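Local coordinates for protein tRNA(Ile2) 2-agmatinylcytidine synthetase TiaS (Archaeoglobus fulgidus, PDB 5XOB) that catalyses the ATP-dependent attachment of agmatine to the wobble cytidine of an isoleucine tRNA, changing the codon it reads from AUG to AUA, at residues M1-G6 with D66-L71; L21-M26 with R238-V243; Y188-D193 with R217-E222; H284-I289 with K297-E302; K348-P353 with T375-K380. One frame throughout, in Å; residues are numbered along the deposited sequence.

Interaction 1 (M1-G6 with D66-L71); sequences MRVWVG and DDVGEL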
# COMPACT_ATOMS: atom_id res chain seq x y z
N MET A 1 20.10 -28.24 11.32
CA MET A 1 19.07 -28.20 10.23
C MET A 1 18.48 -26.80 10.06
O MET A 1 18.11 -26.16 11.04
CB MET A 1 17.93 -29.21 10.43
CG MET A 1 17.66 -29.68 11.85
SD MET A 1 16.41 -30.98 11.94
CE MET A 1 17.00 -32.19 10.75
N ARG A 2 18.41 -26.37 8.81
CA ARG A 2 17.85 -25.07 8.45
C ARG A 2 16.33 -25.14 8.40
O ARG A 2 15.76 -25.88 7.59
CB ARG A 2 18.40 -24.60 7.11
CG ARG A 2 19.87 -24.20 7.15
CD ARG A 2 20.30 -23.59 5.83
NE ARG A 2 21.39 -22.63 6.01
CZ ARG A 2 21.76 -21.72 5.12
NH1 ARG A 2 21.12 -21.61 3.95
NH2 ARG A 2 22.77 -20.89 5.39
N VAL A 3 15.66 -24.38 9.26
CA VAL A 3 14.21 -24.40 9.35
C VAL A 3 13.62 -22.99 9.34
O VAL A 3 14.05 -22.10 10.09
CB VAL A 3 13.73 -25.15 10.61
CG1 VAL A 3 12.21 -25.25 10.65
CG2 VAL A 3 14.34 -26.55 10.67
N TRP A 4 12.62 -22.81 8.48
CA TRP A 4 11.87 -21.56 8.39
C TRP A 4 10.77 -21.51 9.43
O TRP A 4 9.94 -22.43 9.50
CB TRP A 4 11.25 -21.41 7.00
CG TRP A 4 12.16 -20.82 5.96
CD1 TRP A 4 12.79 -21.50 4.96
CD2 TRP A 4 12.52 -19.44 5.81
NE1 TRP A 4 13.54 -20.63 4.19
CE2 TRP A 4 13.39 -19.36 4.69
CE3 TRP A 4 12.21 -18.27 6.51
CZ2 TRP A 4 13.94 -18.14 4.26
CZ3 TRP A 4 12.75 -17.06 6.08
CH2 TRP A 4 13.61 -17.01 4.96
N VAL A 5 10.75 -20.44 10.21
CA VAL A 5 9.71 -20.25 11.22
C VAL A 5 8.75 -19.15 10.80
O VAL A 5 9.18 -18.06 10.41
CB VAL A 5 10.32 -19.87 12.57
CG1 VAL A 5 9.23 -19.71 13.61
CG2 VAL A 5 11.33 -20.93 13.01
N GLY A 6 7.45 -19.43 10.89
CA GLY A 6 6.41 -18.50 10.47
C GLY A 6 5.50 -18.19 11.63
O GLY A 6 5.26 -19.07 12.45
N ASP A 66 19.54 -28.03 15.91
CA ASP A 66 19.77 -29.47 15.88
C ASP A 66 18.46 -30.24 15.87
O ASP A 66 18.31 -31.21 15.12
CB ASP A 66 20.62 -29.91 17.07
CG ASP A 66 22.09 -29.61 16.87
OD1 ASP A 66 22.71 -30.23 15.99
OD2 ASP A 66 22.62 -28.75 17.61
N ASP A 67 17.51 -29.83 16.70
CA ASP A 67 16.22 -30.51 16.78
C ASP A 67 15.04 -29.56 16.63
O ASP A 67 14.94 -28.52 17.29
CB ASP A 67 16.10 -31.29 18.08
CG ASP A 67 14.81 -32.11 18.16
OD1 ASP A 67 14.27 -32.51 17.11
OD2 ASP A 67 14.33 -32.35 19.29
N VAL A 68 14.14 -29.97 15.74
CA VAL A 68 12.95 -29.21 15.39
C VAL A 68 11.95 -29.14 16.55
O VAL A 68 11.38 -28.08 16.81
CB VAL A 68 12.27 -29.81 14.13
CG1 VAL A 68 10.90 -29.18 13.88
CG2 VAL A 68 13.16 -29.62 12.91
N GLY A 69 11.75 -30.27 17.24
CA GLY A 69 10.79 -30.34 18.35
C GLY A 69 11.06 -29.33 19.45
O GLY A 69 10.14 -28.86 20.12
N GLU A 70 12.33 -28.98 19.61
CA GLU A 70 12.76 -28.01 20.61
C GLU A 70 12.42 -26.60 20.15
O GLU A 70 11.97 -25.77 20.94
CB GLU A 70 14.27 -28.12 20.83
CG GLU A 70 14.73 -29.53 21.19
CD GLU A 70 16.23 -29.63 21.43
OE1 GLU A 70 17.01 -28.90 20.77
OE2 GLU A 70 16.63 -30.45 22.29
N LEU A 71 12.64 -26.36 18.86
CA LEU A 71 12.28 -25.09 18.22
C LEU A 71 10.81 -24.71 18.46
O LEU A 71 10.49 -23.59 18.87
CB LEU A 71 12.53 -25.20 16.70
CG LEU A 71 13.14 -24.01 15.94
CD1 LEU A 71 12.64 -24.03 14.50
CD2 LEU A 71 12.85 -22.66 16.59

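Interaction 2 (L21-M26 with R238-V243); sequences LAVLAM and RRMIFV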
# COMPACT_ATOMS: atom_id res chain seq x y z
N LEU A 21 6.90 -9.70 18.78
CA LEU A 21 6.94 -11.05 19.32
C LEU A 21 7.89 -11.95 18.55
O LEU A 21 8.52 -12.84 19.12
CB LEU A 21 5.53 -11.64 19.32
CG LEU A 21 5.39 -12.99 20.02
CD1 LEU A 21 4.22 -12.99 21.01
CD2 LEU A 21 5.25 -14.11 19.00
N ALA A 22 8.01 -11.70 17.24
CA ALA A 22 8.91 -12.46 16.39
C ALA A 22 10.37 -12.16 16.69
O ALA A 22 11.24 -13.01 16.48
CB ALA A 22 8.62 -12.15 14.93
N VAL A 23 10.63 -10.95 17.16
CA VAL A 23 11.96 -10.53 17.57
C VAL A 23 12.33 -11.18 18.88
O VAL A 23 13.47 -11.60 19.07
CB VAL A 23 12.01 -9.01 17.78
CG1 VAL A 23 13.28 -8.59 18.53
CG2 VAL A 23 11.90 -8.30 16.44
N LEU A 24 11.38 -11.23 19.79
CA LEU A 24 11.58 -11.88 21.05
C LEU A 24 11.89 -13.33 20.76
O LEU A 24 12.89 -13.86 21.23
CB LEU A 24 10.34 -11.76 21.93
CG LEU A 24 9.89 -10.33 22.26
CD1 LEU A 24 8.55 -10.33 22.98
CD2 LEU A 24 10.94 -9.58 23.07
N ALA A 25 11.06 -13.96 19.94
CA ALA A 25 11.27 -15.37 19.60
C ALA A 25 12.65 -15.55 19.02
O ALA A 25 13.38 -16.46 19.41
CB ALA A 25 10.22 -15.86 18.61
N MET A 26 13.02 -14.68 18.09
CA MET A 26 14.35 -14.75 17.49
C MET A 26 15.44 -14.70 18.57
O MET A 26 16.34 -15.53 18.57
CB MET A 26 14.52 -13.64 16.45
CG MET A 26 13.82 -13.93 15.13
SD MET A 26 13.71 -12.50 14.04
CE MET A 26 15.46 -12.10 13.93
N ARG A 238 14.54 -2.42 21.33
CA ARG A 238 14.85 -3.40 20.29
C ARG A 238 14.83 -2.70 18.91
O ARG A 238 14.20 -1.65 18.75
CB ARG A 238 13.85 -4.57 20.31
CG ARG A 238 13.49 -5.15 21.68
CD ARG A 238 14.61 -5.98 22.28
NE ARG A 238 14.09 -7.01 23.19
CZ ARG A 238 13.92 -6.86 24.51
NH1 ARG A 238 14.21 -5.72 25.12
NH2 ARG A 238 13.44 -7.87 25.23
N ARG A 239 15.53 -3.29 17.95
CA ARG A 239 15.59 -2.78 16.57
C ARG A 239 15.75 -3.96 15.61
O ARG A 239 16.47 -4.93 15.91
CB ARG A 239 16.76 -1.78 16.41
CG ARG A 239 18.11 -2.39 16.76
CD ARG A 239 19.28 -1.41 16.86
NE ARG A 239 19.05 -0.24 17.72
CZ ARG A 239 18.85 -0.28 19.04
NH1 ARG A 239 18.80 -1.43 19.70
NH2 ARG A 239 18.67 0.86 19.70
N MET A 240 15.09 -3.90 14.46
CA MET A 240 15.18 -4.98 13.50
C MET A 240 14.90 -4.50 12.08
O MET A 240 14.06 -3.63 11.86
CB MET A 240 14.22 -6.12 13.88
CG MET A 240 14.36 -7.40 13.07
SD MET A 240 15.98 -8.18 13.13
CE MET A 240 16.13 -8.48 14.88
N ILE A 241 15.65 -5.07 11.15
CA ILE A 241 15.46 -4.85 9.73
C ILE A 241 14.81 -6.10 9.14
O ILE A 241 15.30 -7.21 9.33
CB ILE A 241 16.81 -4.59 9.04
CG1 ILE A 241 17.31 -3.19 9.41
CG2 ILE A 241 16.68 -4.74 7.53
CD1 ILE A 241 18.68 -2.85 8.87
N PHE A 242 13.70 -5.89 8.44
CA PHE A 242 12.98 -6.94 7.72
C PHE A 242 13.03 -6.68 6.23
O PHE A 242 12.87 -5.54 5.79
CB PHE A 242 11.52 -6.94 8.12
CG PHE A 242 11.29 -7.13 9.57
CD1 PHE A 242 10.92 -8.37 10.07
CD2 PHE A 242 11.44 -6.07 10.46
CE1 PHE A 242 10.71 -8.55 11.42
CE2 PHE A 242 11.23 -6.24 11.82
CZ PHE A 242 10.86 -7.49 12.30
N VAL A 243 13.23 -7.74 5.46
CA VAL A 243 12.94 -7.67 4.03
C VAL A 243 11.42 -7.83 3.91
O VAL A 243 10.82 -8.71 4.53
CB VAL A 243 13.69 -8.73 3.20
CG1 VAL A 243 15.18 -8.69 3.50
CG2 VAL A 243 13.14 -10.12 3.45

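Interaction 3 (Y188-D193 with R217-E222); sequences YPQTFD and RGESVE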
# COMPACT_ATOMS: atom_id res chain seq x y z
N TYR A 188 16.45 10.43 0.87
CA TYR A 188 15.45 10.14 -0.15
C TYR A 188 16.10 10.01 -1.52
O TYR A 188 16.90 10.85 -1.90
CB TYR A 188 14.42 11.24 -0.20
CG TYR A 188 13.34 11.05 -1.22
CD1 TYR A 188 12.14 10.45 -0.87
CD2 TYR A 188 13.50 11.48 -2.53
CE1 TYR A 188 11.12 10.29 -1.80
CE2 TYR A 188 12.50 11.31 -3.47
CZ TYR A 188 11.31 10.72 -3.09
OH TYR A 188 10.31 10.56 -4.02
N PRO A 189 15.73 8.97 -2.29
CA PRO A 189 14.72 7.95 -2.08
C PRO A 189 15.27 6.60 -1.57
O PRO A 189 14.59 5.56 -1.68
CB PRO A 189 14.15 7.78 -3.48
CG PRO A 189 15.35 7.95 -4.36
CD PRO A 189 16.29 8.89 -3.65
N GLN A 190 16.47 6.60 -1.01
CA GLN A 190 17.03 5.39 -0.42
C GLN A 190 16.24 5.04 0.84
O GLN A 190 16.17 3.89 1.24
CB GLN A 190 18.52 5.57 -0.11
CG GLN A 190 19.36 5.81 -1.35
CD GLN A 190 19.22 4.67 -2.35
OE1 GLN A 190 19.57 3.53 -2.06
NE2 GLN A 190 18.70 4.98 -3.55
N THR A 191 15.67 6.07 1.46
CA THR A 191 14.52 5.92 2.34
C THR A 191 13.37 6.57 1.60
O THR A 191 13.60 7.50 0.82
CB THR A 191 14.70 6.63 3.69
OG1 THR A 191 14.50 8.05 3.54
CG2 THR A 191 16.05 6.36 4.29
N PHE A 192 12.15 6.11 1.83
CA PHE A 192 10.99 6.71 1.17
C PHE A 192 9.73 6.57 2.00
O PHE A 192 9.65 5.73 2.90
CB PHE A 192 10.80 6.07 -0.21
CG PHE A 192 10.48 4.61 -0.16
CD1 PHE A 192 9.16 4.18 -0.07
CD2 PHE A 192 11.49 3.66 -0.19
CE1 PHE A 192 8.85 2.84 -0.01
CE2 PHE A 192 11.19 2.31 -0.13
CZ PHE A 192 9.87 1.89 -0.04
N ASP A 193 8.74 7.40 1.69
CA ASP A 193 7.44 7.36 2.35
C ASP A 193 7.54 7.38 3.87
O ASP A 193 6.79 6.69 4.57
CB ASP A 193 6.64 6.13 1.89
CG ASP A 193 5.98 6.33 0.55
OD1 ASP A 193 5.60 7.48 0.24
OD2 ASP A 193 5.81 5.33 -0.18
N ARG A 217 11.10 2.81 5.96
CA ARG A 217 11.16 2.08 4.69
C ARG A 217 12.35 2.54 3.86
O ARG A 217 12.65 3.73 3.82
CB ARG A 217 9.87 2.30 3.88
CG ARG A 217 8.84 1.21 4.06
CD ARG A 217 7.51 1.55 3.41
NE ARG A 217 6.43 0.75 3.99
CZ ARG A 217 5.67 1.11 5.02
NH1 ARG A 217 5.80 2.29 5.61
NH2 ARG A 217 4.74 0.27 5.46
N GLY A 218 13.00 1.60 3.18
CA GLY A 218 14.11 1.97 2.32
C GLY A 218 14.68 0.87 1.46
O GLY A 218 14.21 -0.26 1.47
N GLU A 219 15.74 1.21 0.73
CA GLU A 219 16.30 0.34 -0.31
C GLU A 219 17.57 -0.41 0.12
O GLU A 219 17.92 -1.43 -0.48
CB GLU A 219 16.60 1.17 -1.56
CG GLU A 219 15.39 1.90 -2.13
CD GLU A 219 14.40 0.99 -2.85
OE1 GLU A 219 14.75 -0.14 -3.27
OE2 GLU A 219 13.25 1.43 -3.03
N SER A 220 18.27 0.09 1.14
CA SER A 220 19.51 -0.54 1.56
C SER A 220 19.63 -0.55 3.06
O SER A 220 19.01 0.26 3.76
CB SER A 220 20.72 0.20 0.98
OG SER A 220 20.86 1.47 1.58
N VAL A 221 20.46 -1.47 3.54
CA VAL A 221 20.74 -1.56 4.96
C VAL A 221 21.51 -0.29 5.35
O VAL A 221 21.21 0.31 6.38
CB VAL A 221 21.54 -2.84 5.31
CG1 VAL A 221 21.75 -2.95 6.82
CG2 VAL A 221 20.82 -4.08 4.80
N GLU A 222 22.45 0.11 4.49
CA GLU A 222 23.26 1.32 4.69
C GLU A 222 22.38 2.55 4.97
O GLU A 222 22.57 3.24 5.97
CB GLU A 222 24.14 1.59 3.46
CG GLU A 222 24.90 2.92 3.48
CD GLU A 222 25.55 3.27 2.14
OE1 GLU A 222 25.16 4.30 1.53
OE2 GLU A 222 26.46 2.53 1.69

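Interaction 4 (H284-I289 with K297-E302); sequences HVFFEI and KCAAFE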
# COMPACT_ATOMS: atom_id res chain seq x y z
N HIS A 284 -15.48 13.24 -0.90
CA HIS A 284 -15.08 12.14 -1.78
C HIS A 284 -15.50 12.43 -3.22
O HIS A 284 -16.50 13.10 -3.45
CB HIS A 284 -15.73 10.83 -1.32
CG HIS A 284 -15.74 10.66 0.17
ND1 HIS A 284 -14.59 10.59 0.92
CD2 HIS A 284 -16.76 10.55 1.05
CE1 HIS A 284 -14.89 10.45 2.19
NE2 HIS A 284 -16.21 10.42 2.30
N VAL A 285 -14.75 11.89 -4.17
CA VAL A 285 -14.88 12.26 -5.57
C VAL A 285 -15.04 10.99 -6.41
O VAL A 285 -14.07 10.25 -6.58
CB VAL A 285 -13.61 13.02 -6.03
CG1 VAL A 285 -13.73 13.47 -7.48
CG2 VAL A 285 -13.33 14.20 -5.12
N PHE A 286 -16.24 10.73 -6.93
CA PHE A 286 -16.49 9.49 -7.68
C PHE A 286 -16.52 9.71 -9.17
O PHE A 286 -16.73 10.82 -9.64
CB PHE A 286 -17.82 8.85 -7.29
CG PHE A 286 -17.84 8.31 -5.90
CD1 PHE A 286 -17.97 6.94 -5.68
CD2 PHE A 286 -17.73 9.16 -4.81
CE1 PHE A 286 -18.00 6.44 -4.39
CE2 PHE A 286 -17.76 8.66 -3.52
CZ PHE A 286 -17.89 7.30 -3.31
N PHE A 287 -16.34 8.63 -9.92
CA PHE A 287 -16.53 8.64 -11.35
C PHE A 287 -16.64 7.20 -11.83
O PHE A 287 -16.65 6.28 -11.02
CB PHE A 287 -15.41 9.40 -12.06
CG PHE A 287 -14.06 8.81 -11.89
CD1 PHE A 287 -13.57 7.89 -12.80
CD2 PHE A 287 -13.24 9.19 -10.83
CE1 PHE A 287 -12.30 7.35 -12.66
CE2 PHE A 287 -11.98 8.66 -10.68
CZ PHE A 287 -11.51 7.74 -11.59
N GLU A 288 -16.76 7.03 -13.14
CA GLU A 288 -16.96 5.72 -13.74
C GLU A 288 -16.23 5.62 -15.05
O GLU A 288 -15.99 6.62 -15.73
CB GLU A 288 -18.43 5.45 -14.01
CG GLU A 288 -19.16 4.66 -12.94
CD GLU A 288 -20.56 4.24 -13.37
OE1 GLU A 288 -20.81 4.13 -14.60
OE2 GLU A 288 -21.42 4.03 -12.48
N ILE A 289 -15.92 4.38 -15.41
CA ILE A 289 -15.16 4.07 -16.61
C ILE A 289 -15.80 2.83 -17.23
O ILE A 289 -16.38 2.00 -16.52
CB ILE A 289 -13.68 3.81 -16.25
CG1 ILE A 289 -13.56 2.69 -15.20
CG2 ILE A 289 -13.03 5.08 -15.72
CD1 ILE A 289 -12.15 2.28 -14.85
N LYS A 297 -17.00 1.58 -10.95
CA LYS A 297 -16.97 2.80 -10.14
C LYS A 297 -15.57 2.95 -9.58
O LYS A 297 -15.02 2.01 -9.02
CB LYS A 297 -17.97 2.72 -8.98
CG LYS A 297 -19.44 2.65 -9.37
CD LYS A 297 -19.89 1.23 -9.70
CE LYS A 297 -20.99 1.20 -10.75
NZ LYS A 297 -21.15 -0.15 -11.38
N CYS A 298 -15.00 4.14 -9.74
CA CYS A 298 -13.72 4.46 -9.11
C CYS A 298 -13.91 5.61 -8.15
O CYS A 298 -14.80 6.45 -8.33
CB CYS A 298 -12.71 4.84 -10.17
SG CYS A 298 -12.49 3.53 -11.36
N ALA A 299 -13.04 5.66 -7.14
CA ALA A 299 -13.19 6.59 -6.03
C ALA A 299 -11.85 7.12 -5.51
O ALA A 299 -10.90 6.36 -5.32
CB ALA A 299 -13.97 5.93 -4.90
N ALA A 300 -11.81 8.43 -5.27
CA ALA A 300 -10.74 9.10 -4.54
C ALA A 300 -11.31 9.70 -3.26
O ALA A 300 -11.91 10.78 -3.28
CB ALA A 300 -10.12 10.20 -5.40
N PHE A 301 -11.14 8.99 -2.14
CA PHE A 301 -11.75 9.39 -0.87
C PHE A 301 -11.04 10.61 -0.29
O PHE A 301 -9.99 11.02 -0.79
CB PHE A 301 -11.74 8.23 0.13
CG PHE A 301 -12.57 7.04 -0.31
CD1 PHE A 301 -13.89 6.90 0.12
CD2 PHE A 301 -12.04 6.07 -1.15
CE1 PHE A 301 -14.66 5.82 -0.29
CE2 PHE A 301 -12.80 4.99 -1.56
CZ PHE A 301 -14.11 4.86 -1.12
N GLU A 302 -11.60 11.17 0.78
CA GLU A 302 -11.14 12.43 1.34
C GLU A 302 -9.70 12.35 1.82
O GLU A 302 -8.92 13.27 1.57
CB GLU A 302 -12.07 12.87 2.49
CG GLU A 302 -11.72 14.21 3.14
CD GLU A 302 -10.57 14.14 4.13
OE1 GLU A 302 -10.34 13.07 4.73
OE2 GLU A 302 -9.89 15.17 4.31

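Interaction 5 (K348-P353 with T375-K380); sequences KNPICP and TKADEK. With ZN (zinc ion), chain B.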
# COMPACT_ATOMS: atom_id res chain seq x y z
N LYS A 348 -17.74 27.43 -31.41
CA LYS A 348 -18.18 28.56 -30.60
C LYS A 348 -18.12 29.89 -31.35
O LYS A 348 -17.56 29.97 -32.44
CB LYS A 348 -17.34 28.63 -29.33
CG LYS A 348 -15.90 29.07 -29.55
CD LYS A 348 -15.08 28.84 -28.28
CE LYS A 348 -14.00 29.89 -28.10
NZ LYS A 348 -13.12 29.58 -26.94
N ASN A 349 -18.70 30.92 -30.75
CA ASN A 349 -18.74 32.22 -31.40
C ASN A 349 -17.36 32.82 -31.54
O ASN A 349 -16.51 32.62 -30.67
CB ASN A 349 -19.65 33.20 -30.65
CG ASN A 349 -21.12 32.91 -30.86
OD1 ASN A 349 -21.49 31.80 -31.25
ND2 ASN A 349 -21.95 33.90 -30.62
N PRO A 350 -17.14 33.57 -32.63
CA PRO A 350 -15.85 34.20 -32.89
C PRO A 350 -15.52 35.27 -31.86
O PRO A 350 -16.41 35.95 -31.35
CB PRO A 350 -16.03 34.84 -34.28
CG PRO A 350 -17.32 34.35 -34.80
CD PRO A 350 -18.15 33.97 -33.62
N ILE A 351 -14.23 35.40 -31.55
CA ILE A 351 -13.73 36.43 -30.66
C ILE A 351 -13.51 37.70 -31.48
O ILE A 351 -12.88 37.65 -32.54
CB ILE A 351 -12.41 36.00 -29.99
CG1 ILE A 351 -12.60 34.71 -29.15
CG2 ILE A 351 -11.83 37.12 -29.13
CD1 ILE A 351 -13.68 34.79 -28.09
N CYS A 352 -14.03 38.83 -31.00
CA CYS A 352 -13.83 40.11 -31.67
C CYS A 352 -12.34 40.48 -31.72
O CYS A 352 -11.66 40.41 -30.70
CB CYS A 352 -14.60 41.23 -30.97
SG CYS A 352 -14.32 42.86 -31.72
N PRO A 353 -11.83 40.87 -32.90
CA PRO A 353 -10.39 41.11 -33.08
C PRO A 353 -9.90 42.38 -32.41
O PRO A 353 -8.72 42.47 -32.06
CB PRO A 353 -10.23 41.23 -34.61
CG PRO A 353 -11.57 40.95 -35.20
CD PRO A 353 -12.57 41.21 -34.12
N THR A 375 -17.44 45.64 -35.73
CA THR A 375 -16.83 44.46 -36.34
C THR A 375 -17.80 43.30 -36.60
O THR A 375 -18.89 43.23 -36.04
CB THR A 375 -15.65 43.96 -35.49
OG1 THR A 375 -16.12 43.51 -34.22
CG2 THR A 375 -14.64 45.08 -35.28
N LYS A 376 -17.35 42.40 -37.46
CA LYS A 376 -18.20 41.40 -38.09
C LYS A 376 -17.43 40.09 -38.34
O LYS A 376 -16.21 40.10 -38.47
CB LYS A 376 -18.67 41.94 -39.45
CG LYS A 376 -20.17 42.14 -39.61
CD LYS A 376 -20.66 41.55 -40.93
CE LYS A 376 -20.30 40.07 -41.06
NZ LYS A 376 -21.21 39.30 -41.96
N ALA A 377 -18.16 38.98 -38.41
CA ALA A 377 -17.59 37.69 -38.82
C ALA A 377 -18.73 36.72 -39.13
O ALA A 377 -19.81 36.84 -38.56
CB ALA A 377 -16.69 37.13 -37.75
N ASP A 378 -18.48 35.76 -40.02
CA ASP A 378 -19.57 34.93 -40.57
C ASP A 378 -19.68 33.50 -40.03
O ASP A 378 -20.78 32.92 -40.06
CB ASP A 378 -19.48 34.89 -42.11
CG ASP A 378 -20.39 35.92 -42.78
OD1 ASP A 378 -21.61 35.93 -42.49
OD2 ASP A 378 -19.87 36.70 -43.61
N GLU A 379 -18.58 32.93 -39.54
CA GLU A 379 -18.56 31.53 -39.11
C GLU A 379 -18.03 31.35 -37.69
O GLU A 379 -17.26 32.17 -37.18
CB GLU A 379 -17.79 30.64 -40.11
CG GLU A 379 -16.46 31.19 -40.63
CD GLU A 379 -15.87 30.38 -41.78
OE1 GLU A 379 -14.66 30.09 -41.75
OE2 GLU A 379 -16.61 30.02 -42.72
N LYS A 380 -18.46 30.25 -37.06
CA LYS A 380 -18.14 29.98 -35.66
C LYS A 380 -16.68 29.57 -35.51
O LYS A 380 -16.15 28.79 -36.29
CB LYS A 380 -19.05 28.87 -35.12
CG LYS A 380 -20.53 29.16 -35.28
CD LYS A 380 -21.40 28.42 -34.27
CE LYS A 380 -21.43 29.14 -32.93
NZ LYS A 380 -22.30 28.47 -31.93
ZN ZN B . -15.09 44.28 -29.87

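Interaction 1 (M1-G6 with D66-L71)
Val3 and Val5 each set CG1 anti to the backbone N (chi1 -176° and -178°), which leaves CG2 beside that N; Val5 reaches helix 68-82 with CG2, Val3 with both branches. This is helix-on-sheet packing within the TCKD domain: alternate residues of strand 2-8 point toward the first turn of the helix, while Trp4 points away. Val3 CG2 touches Val68 CG2 at 4.0 Å, the two side chains crossing at about a right angle. Val5 and Leu71 instead meet tip to tip, with Val5 CG2 3.7 Å from Leu71 CD1. The same CD1 is 4.1 Å from Val3 CG1, so one leucine methyl bridges both valines. Phe96 of strand 93-98 also packs on Val3, Val5 and Leu71. Asp67 is the N-cap of the helix, its OD1 accepting a weak bond from Gly69 N. At the exposed margin, Met1 crosses Val68 at about a right angle, with Met1 SD 3.7 Å from Val68 CG2.

Interaction 2 (L21-M26 with R238-V243)
Val23, the first residue of helix 20-32 to make close contact here, meets three residues of the strand side. Its CG2, beside the backbone N because CG1 is anti to it (chi1 166°), lies 4.1 Å from Met240 CB, and the two side chains slide past each other in opposite directions. The same methyl is 4.3 Å from Phe242 CZ, approaching that ring obliquely, while Val23 CG1 is 4.4 Å from Arg238 CB. Leu24 follows: its CD2 comes within 3.7 Å of Arg238 NH2, crossing the arginine chain at about a right angle. The methyl meets the guanidinium obliquely, and the NE of that group forms a salt bridge with Glu27, one helical turn on from Val23. Met26 then meets Met240 tip to tip, Met26 CE standing 3.8 Å from Met240 CE, with both thioether chains bent at chi3. The contact is thus mainly apolar, with Arg238 bordering it at Val23 and Leu24. The axes of helix segment 21-26 and strand segment 239-243 approach to 9.9 Å at 102°, so a TCKD-domain helix lies across an FLD-domain strand. That strand sits between strands 35-44 and 157-163; Pro40 touches both methionines, and helix 221-230 packs against Arg239 and Ile241.

Interaction 3 (Y188-D193 with R217-E222)
Backbone bonds join Gln190 and Phe192 to the end of strand 212-218, making a single beta bridge, Thr191 with Gly218, beside this edge strand of the mixed sheet that the TCKD and FLD domains share. Glu219 N donates to Gln190 O at 2.8 Å, and Phe192 N to Arg217 O at 3.1 Å. Thr191 CA adds a CA-H...O contact to Arg217 O. Among the side chains, CH-pi packing leads: Arg217 CB lies over one face of the Phe192 ring, 4.1 Å from its centroid and 17° off the normal, while Arg217 CD is 3.9 Å from Phe192 CE1. An alanine at Phe192 would probably leave the aliphatic part of Arg217 without its aromatic cover and open a gap beside Gly218. Among the polar side chains, Glu219 forms a salt bridge with Arg410, and Ser220 caps helix 221-230 through Ala223 N. The carboxylate that meets Arg410 also approaches the ring obliquely, Glu219 OE2 being 3.7 Å from Phe192 CE2.

Interaction 4 (H284-I289 with K297-E302)
The Phe287 ring carries Cys298 CB over one face, 3.8 Å from its centroid and 26° off the normal, with Ile289 CG2 at its edge in plane. Phe287 CG sits between the backbone N and the carbonyl carbon (chi1 62°), and the ring's closest atom, CZ, comes 3.4 Å from Cys298 CB. Cys298 SG lies obliquely to the same ring, a sulfur-aromatic contact, and is 3.7 Å from Ile289 CD1. The neighbouring Phe286 ring has Ala299 CB over one face, offset toward the rim. Farther along the hairpin, His284 receives the edge of Phe301 toward its face in an offset edge-to-face pair, with planes at 64°. At the imidazole edge, Glu302 N donates in plane to His284 ND1 at 3.0 Å.

These groups decorate an antiparallel beta hairpin, strands 284-291 and 294-300, of the OB fold. Val285 with Ala300 and Phe287 with Cys298 are the hydrogen-bonded pairs. Phe287 and Val285 pack on Ile311 of helix 307-313. On the other face, with Phe286 and Ala299, Glu288 and Lys297 lie side by side, Glu288 OE2 being 4.3 Å from Lys297 NZ, beyond a salt bridge. The bond to ND1 implies that this nitrogen presents a lone pair, so any proton of a neutral ring would be expected on NE2.

Interaction 5 (K348-P353 with T375-K380)
Cys352 SG is gripped by the zinc ion at 2.5 Å and approached by Thr375 OG1 at 3.1 Å. The sulfur is anti to the backbone N (chi1 178°), while Thr375 OG1 stands between its own backbone N and carbonyl carbon (chi1 65°), which turns the hydroxyl oxygen toward the sulfur. Cys355, Cys370 and Cys373 complete the four-thiolate site, and Thr375 is thus a second-shell neighbour of the metal. Further along, Pro350 bridges the two segments: its CG lies 4.1 Å from Ala377 CB and 3.2 Å from Glu379 O. Phe368 of strand 368-370 packs on the same proline.

At the far end Lys380 packs against Lys348 and crosses the Asn349 side chain obliquely. Its CB is 3.3 Å from Lys348 O, and its CE is 3.1 Å from Asn349 OD1; the lysine NZ stands 3.5 Å from that oxygen at a poor angle, so the pair is not a hydrogen bond. Asn349 is held from its other end, ND2 donating to Met359 O. An alanine at Lys380 would probably leave Asn349 OD1 without the lysine methylene and ammonium beside it and uncover Phe368, which the lysine side chain also touches. The two segments run in roughly opposed directions, 153° apart, on their way to and from a Cys4 zinc site built on a small antiparallel sheet, the arrangement of a zinc ribbon.

Overall arrangement
From the N terminus, interaction 1 closes a loop of about 60 residues within the TCKD domain, setting helix 68-82 on strand 2-8. Interaction 2 crosses it: residues 21-26 lie between its two segments, yet they pack on strand 239-244, more than 200 residues later, in the FLD domain. Within that long span sits interaction 3, at edge strand 212-218 of the same mixed sheet, and interactions 2 and 3 touch through Ile241 CD1 and Val221 CG1, 3.7 Å apart. Interactions 4 and 5 then follow in series as short closures, one in the OB fold, the other in the zinc ribbon; the centres of interactions 1 and 5 are about 84 Å apart.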